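Side-chain contact in cytochrome P450 268A2 Cyp268A2 (Mycobacterium marinum, PDB 6BLD), which belongs to the haem-binding cytochrome P450 family and is modelled with haem and (3E,5E)-6,10-dimethylundeca-3,5,9-trien-2-one bound: residues S233-A238 against D243-A248. Numbering follows the deposited sequence.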
loop_
_atom_site.group_PDB
_atom_site.type_symbol
_atom_site.label_atom_id
_atom_site.label_comp_id
_atom_site.label_asym_id
_atom_site.label_seq_id
_atom_site.Cartn_x
_atom_site.Cartn_y
_atom_site.Cartn_z
ATOM N N SER A 233 0.133 15.814 16.663
ATOM C CA SER A 233 0.574 16.883 17.553
ATOM C C SER A 233 2.047 17.199 17.344
ATOM O O SER A 233 2.435 18.365 17.221
ATOM C CB SER A 233 0.327 16.489 19.008
ATOM O OG SER A 233 -1.055 16.422 19.305
ATOM N N ALA A 234 2.887 16.162 17.316
ATOM C CA ALA A 234 4.315 16.376 17.131
ATOM C C ALA A 234 4.621 16.963 15.760
ATOM O O ALA A 234 5.567 17.745 15.622
ATOM C CB ALA A 234 5.072 15.063 17.331
ATOM N N LEU A 235 3.831 16.612 14.744
ATOM C CA LEU A 235 4.092 17.113 13.399
ATOM C C LEU A 235 3.762 18.598 13.288
ATOM O O LEU A 235 4.572 19.386 12.786
ATOM C CB LEU A 235 3.294 16.306 12.377
ATOM C CG LEU A 235 3.360 16.823 10.939
ATOM C CD1 LEU A 235 4.621 16.326 10.249
ATOM C CD2 LEU A 235 2.122 16.413 10.164
ATOM N N VAL A 236 2.574 18.999 13.748
ATOM C CA VAL A 236 2.138 20.386 13.592
ATOM C C VAL A 236 2.789 21.333 14.585
ATOM O O VAL A 236 2.728 22.553 14.391
ATOM C CB VAL A 236 0.607 20.499 13.717
ATOM C CG1 VAL A 236 -0.075 19.471 12.826
ATOM C CG2 VAL A 236 0.168 20.330 15.166
ATOM N N ASN A 237 3.413 20.812 15.642
ATOM C CA ASN A 237 4.074 21.638 16.642
ATOM C C ASN A 237 5.591 21.623 16.518
ATOM O O ASN A 237 6.267 22.346 17.258
ATOM C CB ASN A 237 3.673 21.187 18.052
ATOM C CG ASN A 237 2.229 21.510 18.377
ATOM O OD1 ASN A 237 1.866 22.674 18.552
ATOM N ND2 ASN A 237 1.395 20.479 18.461
ATOM N N ALA A 238 6.141 20.824 15.611
ATOM C CA ALA A 238 7.586 20.721 15.471
ATOM C C ALA A 238 8.160 21.956 14.789
ATOM O O ALA A 238 7.491 22.630 13.999
ATOM C CB ALA A 238 7.964 19.473 14.674
ATOM N N ASP A 243 11.055 27.007 11.904
ATOM C CA ASP A 243 9.672 27.392 11.666
ATOM C C ASP A 243 8.809 26.141 11.631
ATOM O O ASP A 243 9.279 25.057 11.276
ATOM C CB ASP A 243 9.522 28.176 10.358
ATOM C CG ASP A 243 8.230 28.965 10.297
ATOM O OD1 ASP A 243 7.554 29.086 11.342
ATOM O OD2 ASP A 243 7.889 29.463 9.205
ATOM N N ARG A 244 7.545 26.304 12.009
ATOM C CA ARG A 244 6.608 25.198 11.918
ATOM C C ARG A 244 6.304 24.886 10.459
ATOM O O ARG A 244 6.454 25.729 9.570
ATOM C CB ARG A 244 5.311 25.524 12.654
ATOM C CG ARG A 244 4.540 26.682 12.036
ATOM C CD ARG A 244 3.041 26.488 12.131
ATOM N NE ARG A 244 2.293 27.599 11.546
ATOM C CZ ARG A 244 2.306 28.849 12.003
ATOM N NH1 ARG A 244 1.582 29.776 11.391
ATOM N NH2 ARG A 244 3.019 29.174 13.077
ATOM N N LEU A 245 5.857 23.659 10.220
ATOM C CA LEU A 245 5.556 23.230 8.862
ATOM C C LEU A 245 4.349 23.981 8.317
ATOM O O LEU A 245 3.379 24.241 9.035
ATOM C CB LEU A 245 5.298 21.726 8.826
ATOM C CG LEU A 245 6.542 20.843 8.729
ATOM C CD1 LEU A 245 6.234 19.444 9.226
ATOM C CD2 LEU A 245 7.061 20.807 7.300
ATOM N N ALA A 246 4.417 24.335 7.036
ATOM C CA ALA A 246 3.310 25.008 6.380
ATOM C C ALA A 246 2.087 24.096 6.321
ATOM O O ALA A 246 2.183 22.871 6.448
ATOM C CB ALA A 246 3.704 25.445 4.969
ATOM N N ASP A 247 0.921 24.717 6.124
ATOM C CA ASP A 247 -0.324 23.959 6.063
ATOM C C ASP A 247 -0.309 22.936 4.934
ATOM O O ASP A 247 -0.875 21.847 5.079
ATOM C CB ASP A 247 -1.511 24.910 5.897
ATOM C CG ASP A 247 -1.451 26.088 6.848
ATOM O OD1 ASP A 247 -1.736 27.224 6.411
ATOM O OD2 ASP A 247 -1.118 25.880 8.035
ATOM N N ALA A 248 0.335 23.265 3.812
ATOM C CA ALA A 248 0.390 22.331 2.693
ATOM C C ALA A 248 1.179 21.077 3.053
ATOM O O ALA A 248 0.772 19.963 2.707
ATOM C CB ALA A 248 0.995 23.018 1.468
HETATM O O HOH W 1 5.233 22.075 12.475
HETATM O O HOH W 2 2.465 23.052 11.478
#
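L235 and L245 meet through single methyl groups, L235 CD1 lying 3.7 Å from L245 CD1, with the two side chains crossing at about a right angle. L235 reaches this position because its CG stands opposite the backbone N (chi1 174°), which swings the end of the chain closer to L245 than its CB direction suggests. The CB of L245 is directed toward the helix, and L245 CD1 also comes within 3.9 Å of the carbonyl oxygen L235 O. R244 takes part through its backbone, R244 CA directing a C-H at A238 O (3.4 Å, 159° at the hydrogen), while its side chain runs on away from A238 and touches R224 of helix 201-225.

No direct hydrogen bond spans the two segments; two waters take over that role. Water 1 accepts from L245 N at 2.8 Å and is also hydrogen-bonded to L235 O and A238 O, so it ties the carbonyls of L235, in the helix, and A238, in the loop after it, to the backbone of L245. Water 2 joins V236 O to L245 O, at 2.9 Å from the latter. Behind this seam, N237 folds back on its own helix and N237 ND2 donates to S233 O (2.7 Å), tilted from the carbonyl plane; the same nitrogen also bonds R223 O of helix 201-225.

Helix 109-117 packs on L245 through R109, L113 and L116, whereas F253 and V250 of helix 247-278 back L235 and L245 respectively. A246 then takes the N-cap position of that long helix. In P450 nomenclature this is the connection between the short helix H and the long central helix I, a loop that the two waters pin to helix H, with helix C packed against it.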